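Local coordinates for EGF family domain-containing protein (Toxoplasma gondii, PDB 4Z80) that binds a peptide of the rhoptry neck protein RON2L1 and probably takes part in the moving junction through which the parasite invades host cells, at residues A[17-21]-A[341-346]; A[349-355]-A[441-447]; A[435-439]-A[464-468]. One frame throughout, in Å; residues are numbered along the deposited sequence.

Contact 1: residues A[17-21]-A[341-346]; sequences DRFNI and ETKCPP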
loop_
_atom_site.group_PDB
_atom_site.type_symbol
_atom_site.label_atom_id
_atom_site.label_comp_id
_atom_site.label_asym_id
_atom_site.label_seq_id
_atom_site.Cartn_x
_atom_site.Cartn_y
_atom_site.Cartn_z
ATOM N N ASP A 17 8.180 -5.861 -21.950
ATOM C CA ASP A 17 8.463 -4.646 -21.184
ATOM C C ASP A 17 7.830 -4.709 -19.792
ATOM O O ASP A 17 8.361 -4.132 -18.840
ATOM C CB ASP A 17 7.960 -3.428 -21.973
ATOM C CG ASP A 17 8.214 -2.101 -21.280
ATOM O OD1 ASP A 17 9.311 -1.884 -20.729
ATOM O OD2 ASP A 17 7.299 -1.253 -21.328
ATOM N N ARG A 18 6.725 -5.443 -19.649
ATOM C CA ARG A 18 6.025 -5.494 -18.368
ATOM C C ARG A 18 6.846 -6.236 -17.304
ATOM O O ARG A 18 6.516 -6.175 -16.117
ATOM C CB ARG A 18 4.632 -6.138 -18.518
ATOM C CG ARG A 18 4.632 -7.653 -18.736
ATOM C CD ARG A 18 3.255 -8.164 -19.194
ATOM N NE ARG A 18 2.784 -7.380 -20.330
ATOM C CZ ARG A 18 1.508 -7.245 -20.686
ATOM N NH1 ARG A 18 0.549 -7.861 -20.008
ATOM N NH2 ARG A 18 1.196 -6.489 -21.725
ATOM N N PHE A 19 7.912 -6.914 -17.723
ATOM C CA PHE A 19 8.755 -7.670 -16.792
ATOM C C PHE A 19 10.060 -6.933 -16.491
ATOM O O PHE A 19 10.900 -7.452 -15.750
ATOM C CB PHE A 19 9.038 -9.076 -17.344
ATOM C CG PHE A 19 7.788 -9.884 -17.571
ATOM C CD1 PHE A 19 7.022 -10.313 -16.504
ATOM C CD2 PHE A 19 7.365 -10.174 -18.855
ATOM C CE1 PHE A 19 5.851 -11.042 -16.713
ATOM C CE2 PHE A 19 6.203 -10.902 -19.066
ATOM C CZ PHE A 19 5.453 -11.331 -17.993
ATOM N N ASN A 20 10.220 -5.717 -17.017
ATOM C CA ASN A 20 11.440 -4.941 -16.771
ATOM C C ASN A 20 11.311 -4.137 -15.484
ATOM O O ASN A 20 11.083 -2.923 -15.491
ATOM C CB ASN A 20 11.767 -4.019 -17.944
ATOM C CG ASN A 20 13.158 -3.441 -17.848
ATOM O OD1 ASN A 20 13.785 -3.511 -16.793
ATOM N ND2 ASN A 20 13.650 -2.870 -18.938
ATOM N N ILE A 21 11.489 -4.834 -14.372
ATOM C CA ILE A 21 11.166 -4.291 -13.060
ATOM C C ILE A 21 12.044 -3.099 -12.674
ATOM O O ILE A 21 11.521 -2.088 -12.235
ATOM C CB ILE A 21 11.228 -5.422 -12.004
ATOM C CG1 ILE A 21 10.021 -6.350 -12.208
ATOM C CG2 ILE A 21 11.220 -4.864 -10.570
ATOM C CD1 ILE A 21 10.048 -7.609 -11.379
ATOM N N GLU A 341 -0.639 -2.482 -15.869
ATOM C CA GLU A 341 -0.921 -3.753 -16.533
ATOM C C GLU A 341 0.052 -4.059 -17.662
ATOM O O GLU A 341 0.321 -5.230 -17.942
ATOM C CB GLU A 341 -2.343 -3.770 -17.082
ATOM C CG GLU A 341 -3.393 -3.760 -15.995
ATOM C CD GLU A 341 -3.801 -2.363 -15.582
ATOM O OE1 GLU A 341 -3.091 -1.388 -15.929
ATOM O OE2 GLU A 341 -4.851 -2.243 -14.913
ATOM N N THR A 342 0.592 -3.025 -18.302
ATOM C CA THR A 342 1.506 -3.225 -19.422
ATOM C C THR A 342 2.949 -2.908 -19.059
ATOM O O THR A 342 3.845 -3.132 -19.864
ATOM C CB THR A 342 1.113 -2.365 -20.652
ATOM O OG1 THR A 342 1.078 -0.977 -20.295
ATOM C CG2 THR A 342 -0.245 -2.790 -21.182
ATOM N N LYS A 343 3.172 -2.406 -17.847
ATOM C CA LYS A 343 4.506 -1.988 -17.406
ATOM C C LYS A 343 5.036 -2.811 -16.237
ATOM O O LYS A 343 6.221 -2.713 -15.898
ATOM C CB LYS A 343 4.498 -0.505 -17.014
ATOM C CG LYS A 343 4.415 0.451 -18.191
ATOM C CD LYS A 343 5.741 0.527 -18.940
ATOM C CE LYS A 343 5.681 1.489 -20.099
ATOM N NZ LYS A 343 6.994 1.536 -20.806
ATOM N N CYS A 344 4.165 -3.612 -15.628
ATOM C CA CYS A 344 4.499 -4.359 -14.412
ATOM C C CYS A 344 4.081 -5.816 -14.531
ATOM O O CYS A 344 3.198 -6.141 -15.322
ATOM C CB CYS A 344 3.815 -3.744 -13.193
ATOM S SG CYS A 344 4.127 -2.006 -12.953
ATOM N N PRO A 345 4.690 -6.699 -13.724
ATOM C CA PRO A 345 4.298 -8.105 -13.807
ATOM C C PRO A 345 2.890 -8.361 -13.277
ATOM O O PRO A 345 2.402 -7.644 -12.400
ATOM C CB PRO A 345 5.344 -8.817 -12.932
ATOM C CG PRO A 345 6.465 -7.850 -12.809
ATOM C CD PRO A 345 5.845 -6.507 -12.825
ATOM N N PRO A 346 2.233 -9.396 -13.804
ATOM C CA PRO A 346 0.921 -9.797 -13.303
ATOM C C PRO A 346 1.030 -10.531 -11.969
ATOM O O PRO A 346 2.125 -10.844 -11.497
ATOM C CB PRO A 346 0.416 -10.721 -14.404
ATOM C CG PRO A 346 1.661 -11.386 -14.875
ATOM C CD PRO A 346 2.714 -10.311 -14.853
HETATM O O HOH W 1 9.850 0.735 -20.101
HETATM O O HOH W 2 3.427 -4.630 -22.094
#
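D17 and K343 meet at their charged ends, and their side chains cross obliquely. K343 NZ donates to D17 OD2 at 2.9 Å, on the syn lone pair of that oxygen, in a salt bridge. The lysine chain bends at chi2 (-74°), which swings the ammonium toward the aspartate although CB points away from it. A water accepts from K343 NZ and donates to D17 OD1, so both carboxylate oxygens are tied to the one lysine.

R18 reaches instead over the last turn of the helix. Its CG sits between the backbone N and the carbonyl carbon (chi1 73°), and the chain bends at chi3. T342 CA and E341 O lie over one face of the guanidinium, near its rim. NH1 is 3.4 Å from E341 O, but the angle is too poor for a hydrogen bond. R18 NE bonds to Y15 O, and NH2 donates to a second water that also lies within hydrogen-bonding distance of T342 O.

The R18 carbonyl stands over the C344-P345 peptide. R18 O is 2.9 Å from C344 C; P345 N has no hydrogen to offer it.

P346 CD lies 3.7 Å from F19 CE1, oblique to the ring, and the two side chains cross at about a right angle. I21 CD1 meets P345 CG at 3.9 Å, also nearly crosswise.

The 3-10 turn 17-19, between helices 8-16 and 21-24, thus packs on the end of helix 340-343. C344 is joined to C95 by a disulfide. F19 sits edge-to-face with W355 of strand 353-359, and P345 touches T447 of strand 443-447.

Contact 2: residues A[349-355]-A[441-447]; sequences PLKNVRW and PTTMAFT
A445 CB lies over one face of the W355 indole, 3.8 Å from the centroid of the five-membered ring, a CH-pi contact. T447 CG2 approaches the six-membered end of the same indole. W355 NE1 gives a weak bond to F446 O near the ring plane, and another weak one to A406 O. In this packed part strand 353-355 crosses over strand 443-447 at 46°. On the other face of strand 443-447, P349 CB sits 4.2 Å from the F446 ring centroid, over the ring. M444, with CG anti to its backbone N (chi1 -179°), brings SD to 3.9 Å from P349 CB.

Between these faces L350 and A445 form an antiparallel hydrogen-bonded pair. L350 N donates almost straight to A445 O at 2.9 Å. K351 and M444 follow as a non-hydrogen-bonded pair. Strand 443-447 is the outermost of four antiparallel strands, and L350-K351 add a short pairing along it. F446 also touches helix 378-387, consistent with a PAN-like domain.

At the corner N352 N donates to T443 O at 2.8 Å, bent at 132° and tilted from the carbonyl plane. T443 OG1 reaches V353 O weakly. The looser side is here: K351 is partly exposed, and P441 faces solvent.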
loop_
_atom_site.group_PDB
_atom_site.type_symbol
_atom_site.label_atom_id
_atom_site.label_comp_id
_atom_site.label_asym_id
_atom_site.label_seq_id
_atom_site.Cartn_x
_atom_site.Cartn_y
_atom_site.Cartn_z
ATOM N N PRO A 349 2.328 -16.403 -11.049
ATOM C CA PRO A 349 3.524 -16.933 -11.697
ATOM C C PRO A 349 3.199 -17.458 -13.081
ATOM O O PRO A 349 2.023 -17.680 -13.381
ATOM C CB PRO A 349 3.969 -18.068 -10.762
ATOM C CG PRO A 349 3.312 -17.812 -9.485
ATOM C CD PRO A 349 2.018 -17.121 -9.805
ATOM N N LEU A 350 4.221 -17.661 -13.907
ATOM C CA LEU A 350 4.010 -18.117 -15.271
ATOM C C LEU A 350 4.340 -19.606 -15.364
ATOM O O LEU A 350 5.490 -20.016 -15.191
ATOM C CB LEU A 350 4.856 -17.301 -16.245
ATOM C CG LEU A 350 4.726 -15.777 -16.149
ATOM C CD1 LEU A 350 5.741 -15.126 -17.052
ATOM C CD2 LEU A 350 3.301 -15.341 -16.494
ATOM N N LYS A 351 3.331 -20.431 -15.640
ATOM C CA LYS A 351 3.559 -21.863 -15.690
ATOM C C LYS A 351 4.233 -22.282 -16.990
ATOM O O LYS A 351 4.021 -21.686 -18.053
ATOM C CB LYS A 351 2.245 -22.638 -15.511
ATOM C CG LYS A 351 1.245 -22.489 -16.641
ATOM C CD LYS A 351 0.098 -23.478 -16.456
ATOM C CE LYS A 351 -0.916 -23.363 -17.580
ATOM N NZ LYS A 351 -1.965 -24.408 -17.458
ATOM N N ASN A 352 5.079 -23.297 -16.866
ATOM C CA ASN A 352 5.635 -24.015 -18.001
ATOM C C ASN A 352 6.500 -23.157 -18.910
ATOM O O ASN A 352 6.572 -23.400 -20.106
ATOM C CB ASN A 352 4.500 -24.658 -18.814
ATOM C CG ASN A 352 3.748 -25.714 -18.031
ATOM O OD1 ASN A 352 2.546 -25.592 -17.802
ATOM N ND2 ASN A 352 4.456 -26.761 -17.611
ATOM N N VAL A 353 7.185 -22.167 -18.337
ATOM C CA VAL A 353 8.122 -21.371 -19.114
ATOM C C VAL A 353 9.377 -21.058 -18.317
ATOM O O VAL A 353 9.385 -21.155 -17.087
ATOM C CB VAL A 353 7.496 -20.051 -19.615
ATOM C CG1 VAL A 353 6.488 -20.332 -20.750
ATOM C CG2 VAL A 353 6.838 -19.282 -18.469
ATOM N N ARG A 354 10.420 -20.702 -19.064
ATOM C CA ARG A 354 11.740 -20.342 -18.532
ATOM C C ARG A 354 12.152 -18.961 -19.056
ATOM O O ARG A 354 12.019 -18.696 -20.252
ATOM C CB ARG A 354 12.796 -21.370 -18.957
ATOM C CG ARG A 354 12.458 -22.820 -18.691
ATOM C CD ARG A 354 13.162 -23.748 -19.683
ATOM N NE ARG A 354 14.617 -23.650 -19.612
ATOM C CZ ARG A 354 15.446 -24.157 -20.521
ATOM N NH1 ARG A 354 14.971 -24.787 -21.591
ATOM N NH2 ARG A 354 16.757 -24.024 -20.371
ATOM N N TRP A 355 12.675 -18.083 -18.197
ATOM C CA TRP A 355 13.151 -16.773 -18.658
ATOM C C TRP A 355 14.305 -16.895 -19.643
ATOM O O TRP A 355 15.235 -17.666 -19.415
ATOM C CB TRP A 355 13.627 -15.905 -17.485
ATOM C CG TRP A 355 12.592 -15.628 -16.440
ATOM C CD1 TRP A 355 12.537 -16.149 -15.181
ATOM C CD2 TRP A 355 11.469 -14.747 -16.559
ATOM N NE1 TRP A 355 11.448 -15.658 -14.512
ATOM C CE2 TRP A 355 10.777 -14.790 -15.333
ATOM C CE3 TRP A 355 10.985 -13.925 -17.580
ATOM C CZ2 TRP A 355 9.615 -14.058 -15.105
ATOM C CZ3 TRP A 355 9.838 -13.197 -17.355
ATOM C CH2 TRP A 355 9.162 -13.267 -16.128
ATOM N N PRO A 441 7.836 -28.384 -19.878
ATOM C CA PRO A 441 6.838 -28.989 -18.995
ATOM C C PRO A 441 7.164 -28.875 -17.508
ATOM O O PRO A 441 6.239 -28.882 -16.708
ATOM C CB PRO A 441 6.833 -30.459 -19.428
ATOM C CG PRO A 441 8.130 -30.677 -20.118
ATOM C CD PRO A 441 8.479 -29.374 -20.761
ATOM N N THR A 442 8.437 -28.754 -17.142
ATOM C CA THR A 442 8.813 -28.914 -15.743
ATOM C C THR A 442 9.263 -27.620 -15.072
ATOM O O THR A 442 9.899 -27.664 -14.023
ATOM C CB THR A 442 9.927 -29.969 -15.597
ATOM O OG1 THR A 442 11.045 -29.605 -16.415
ATOM C CG2 THR A 442 9.408 -31.340 -16.027
ATOM N N THR A 443 8.891 -26.475 -15.639
ATOM C CA THR A 443 9.354 -25.199 -15.101
ATOM C C THR A 443 8.229 -24.213 -14.780
ATOM O O THR A 443 7.087 -24.368 -15.210
ATOM C CB THR A 443 10.332 -24.522 -16.065
ATOM O OG1 THR A 443 9.639 -24.109 -17.248
ATOM C CG2 THR A 443 11.451 -25.475 -16.435
ATOM N N MET A 444 8.590 -23.191 -14.008
ATOM C CA MET A 444 7.687 -22.106 -13.639
ATOM C C MET A 444 8.534 -20.867 -13.455
ATOM O O MET A 444 9.637 -20.960 -12.910
ATOM C CB MET A 444 6.913 -22.425 -12.355
ATOM C CG MET A 444 5.923 -21.339 -11.921
ATOM S SD MET A 444 4.853 -21.882 -10.596
ATOM C CE MET A 444 3.867 -23.126 -11.436
ATOM N N ALA A 445 8.028 -19.726 -13.909
ATOM C CA ALA A 445 8.766 -18.469 -13.859
ATOM C C ALA A 445 8.117 -17.501 -12.879
ATOM O O ALA A 445 6.906 -17.281 -12.916
ATOM C CB ALA A 445 8.850 -17.847 -15.242
ATOM N N PHE A 446 8.951 -16.917 -12.015
ATOM C CA PHE A 446 8.542 -15.937 -11.015
ATOM C C PHE A 446 9.232 -14.599 -11.226
ATOM O O PHE A 446 10.354 -14.550 -11.744
ATOM C CB PHE A 446 8.889 -16.414 -9.597
ATOM C CG PHE A 446 8.156 -17.648 -9.142
ATOM C CD1 PHE A 446 8.638 -18.911 -9.456
ATOM C CD2 PHE A 446 7.013 -17.551 -8.363
ATOM C CE1 PHE A 446 7.973 -20.052 -9.023
ATOM C CE2 PHE A 446 6.349 -18.694 -7.920
ATOM C CZ PHE A 446 6.829 -19.943 -8.255
ATOM N N THR A 447 8.569 -13.516 -10.810
ATOM C CA THR A 447 9.241 -12.232 -10.605
ATOM C C THR A 447 9.137 -11.839 -9.134
ATOM O O THR A 447 8.348 -12.392 -8.374
ATOM C CB THR A 447 8.673 -11.061 -11.455
ATOM O OG1 THR A 447 7.502 -10.513 -10.828
ATOM C CG2 THR A 447 8.398 -11.486 -12.893
#

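Contact 3: residues A[435-439]-A[464-468]; sequences ECLIH and AVLPE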
loop_
_atom_site.group_PDB
_atom_site.type_symbol
_atom_site.label_atom_id
_atom_site.label_comp_id
_atom_site.label_asym_id
_atom_site.label_seq_id
_atom_site.Cartn_x
_atom_site.Cartn_y
_atom_site.Cartn_z
ATOM N N GLU A 435 13.794 -11.121 -22.349
ATOM C CA GLU A 435 13.300 -10.682 -23.655
ATOM C C GLU A 435 12.358 -11.702 -24.283
ATOM O O GLU A 435 11.692 -11.405 -25.267
ATOM C CB GLU A 435 14.461 -10.433 -24.614
ATOM C CG GLU A 435 15.477 -9.434 -24.110
ATOM C CD GLU A 435 16.770 -9.470 -24.908
ATOM O OE1 GLU A 435 16.874 -10.275 -25.859
ATOM O OE2 GLU A 435 17.695 -8.701 -24.569
ATOM N N CYS A 436 12.348 -12.912 -23.742
ATOM C CA CYS A 436 11.519 -13.985 -24.269
ATOM C C CYS A 436 11.379 -15.104 -23.255
ATOM O O CYS A 436 12.011 -15.087 -22.199
ATOM C CB CYS A 436 12.102 -14.537 -25.577
ATOM S SG CYS A 436 13.850 -15.090 -25.474
ATOM N N LEU A 437 10.530 -16.072 -23.582
ATOM C CA LEU A 437 10.291 -17.228 -22.736
ATOM C C LEU A 437 10.425 -18.511 -23.542
ATOM O O LEU A 437 10.108 -18.549 -24.734
ATOM C CB LEU A 437 8.901 -17.147 -22.097
ATOM C CG LEU A 437 8.682 -15.967 -21.153
ATOM C CD1 LEU A 437 7.196 -15.775 -20.882
ATOM C CD2 LEU A 437 9.440 -16.179 -19.856
ATOM N N ILE A 438 10.909 -19.557 -22.884
ATOM C CA ILE A 438 11.027 -20.884 -23.474
ATOM C C ILE A 438 10.030 -21.800 -22.793
ATOM O O ILE A 438 9.993 -21.859 -21.571
ATOM C CB ILE A 438 12.445 -21.472 -23.290
ATOM C CG1 ILE A 438 13.498 -20.562 -23.917
ATOM C CG2 ILE A 438 12.538 -22.881 -23.870
ATOM C CD1 ILE A 438 14.914 -20.885 -23.461
ATOM N N HIS A 439 9.237 -22.536 -23.567
ATOM C CA HIS A 439 8.296 -23.475 -22.978
ATOM C C HIS A 439 9.001 -24.709 -22.435
ATOM O O HIS A 439 9.931 -25.233 -23.055
ATOM C CB HIS A 439 7.246 -23.912 -24.003
ATOM C CG HIS A 439 6.178 -24.785 -23.424
ATOM N ND1 HIS A 439 6.246 -26.162 -23.452
ATOM C CD2 HIS A 439 5.030 -24.477 -22.775
ATOM C CE1 HIS A 439 5.178 -26.664 -22.857
ATOM N NE2 HIS A 439 4.422 -25.662 -22.441
ATOM N N ALA A 464 5.378 -14.023 -26.327
ATOM C CA ALA A 464 6.663 -14.076 -25.611
ATOM C C ALA A 464 7.493 -15.318 -25.906
ATOM O O ALA A 464 8.711 -15.311 -25.720
ATOM C CB ALA A 464 6.416 -13.995 -24.129
ATOM N N VAL A 465 6.842 -16.387 -26.354
ATOM C CA VAL A 465 7.458 -17.700 -26.397
ATOM C C VAL A 465 8.120 -17.962 -27.749
ATOM O O VAL A 465 7.517 -17.760 -28.805
ATOM C CB VAL A 465 6.411 -18.789 -26.071
ATOM C CG1 VAL A 465 7.016 -20.171 -26.152
ATOM C CG2 VAL A 465 5.836 -18.566 -24.678
ATOM N N LEU A 466 9.383 -18.377 -27.697
ATOM C CA LEU A 466 10.143 -18.755 -28.889
ATOM C C LEU A 466 10.774 -20.121 -28.671
ATOM O O LEU A 466 11.024 -20.522 -27.534
ATOM C CB LEU A 466 11.233 -17.726 -29.207
ATOM C CG LEU A 466 10.783 -16.352 -29.679
ATOM C CD1 LEU A 466 11.968 -15.393 -29.732
ATOM C CD2 LEU A 466 10.108 -16.439 -31.039
ATOM N N PRO A 467 11.043 -20.851 -29.766
ATOM C CA PRO A 467 11.777 -22.112 -29.632
ATOM C C PRO A 467 13.171 -21.875 -29.062
ATOM O O PRO A 467 13.775 -20.831 -29.334
ATOM C CB PRO A 467 11.846 -22.643 -31.070
ATOM C CG PRO A 467 11.609 -21.452 -31.941
ATOM C CD PRO A 467 10.721 -20.533 -31.166
ATOM N N GLU A 468 13.670 -22.829 -28.284
ATOM C CA GLU A 468 14.980 -22.692 -27.672
ATOM C C GLU A 468 16.082 -22.809 -28.714
ATOM O O GLU A 468 16.015 -23.643 -29.618
ATOM C CB GLU A 468 15.194 -23.742 -26.571
ATOM C CG GLU A 468 16.601 -23.690 -25.963
ATOM C CD GLU A 468 16.778 -24.586 -24.746
ATOM O OE1 GLU A 468 15.846 -25.343 -24.407
ATOM O OE2 GLU A 468 17.864 -24.528 -24.129
HETATM O O HOH W 3 9.727 -22.705 -26.441
#
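The peptide groups of L437 and A464 meet first: L437 N lies above the A464 carbonyl plane, 43° out of it, and donates to A464 O at 2.9 Å. The L437 carbonyl is met differently. L466 N points at L437 O almost end-on, with a C=O...donor angle of 175° and a length of 3.1 Å. V465 CA adds a CA-H...O contact to the same oxygen at 3.2 Å. At the E468 carboxylate, I438 CG2 comes to 4.2 Å from E468 OE1, whose polar partner is R354.

The two main-chain bonds make a single bridge between L437 and V465. Past it the segments diverge, and a water fills the step: it accepts from H439 N and donates to L466 O.

Small apolar contacts flank the bridge. L437 CD1 meets A464 CB at 3.8 Å. C436 CB faces L466 CD1 more loosely. I438 and E468 lie aslant, with I438 CG2 3.9 Å from E468 CB and I438 CD1 near E468 CG. The glutamate has CG anti to the backbone N (chi1 176°) and is extended beyond it, so its CB and CG pass across the I438 branches while OE1 reaches R354 in a salt bridge.

Strand 436-440 is an edge strand of a three-stranded antiparallel sheet. E435 and C436 form a classic bulge opposite G356, and C436 is linked to C364 by a disulfide. A464 also touches Y15 and M16 of helix 8-16.

The join rests mainly on backbone groups and one water. Side chains add mostly apolar cover, and the charged end of E468 is paired with R354 NH1, outside the two segments.

Overall arrangement
The contacts lie on one side of the chain's centre. Contact 1 closes before the others open, whereas contacts 2 and 3 interleave along the chain. The centres of contacts 2 and 3 are about 11 Å apart, and both reach the sheet of strands 363-366, 353-359 and 436-440. Within it a probable hydrogen bond runs from R354 N to I438 O. Contact 1 lies about 16 Å from contact 2 and 17 Å from contact 3, centre to centre; it touches contact 2 but not contact 3. Together they tie the N-terminal helical region and the chain after 460 to the two small sheets that follow helix 340-343.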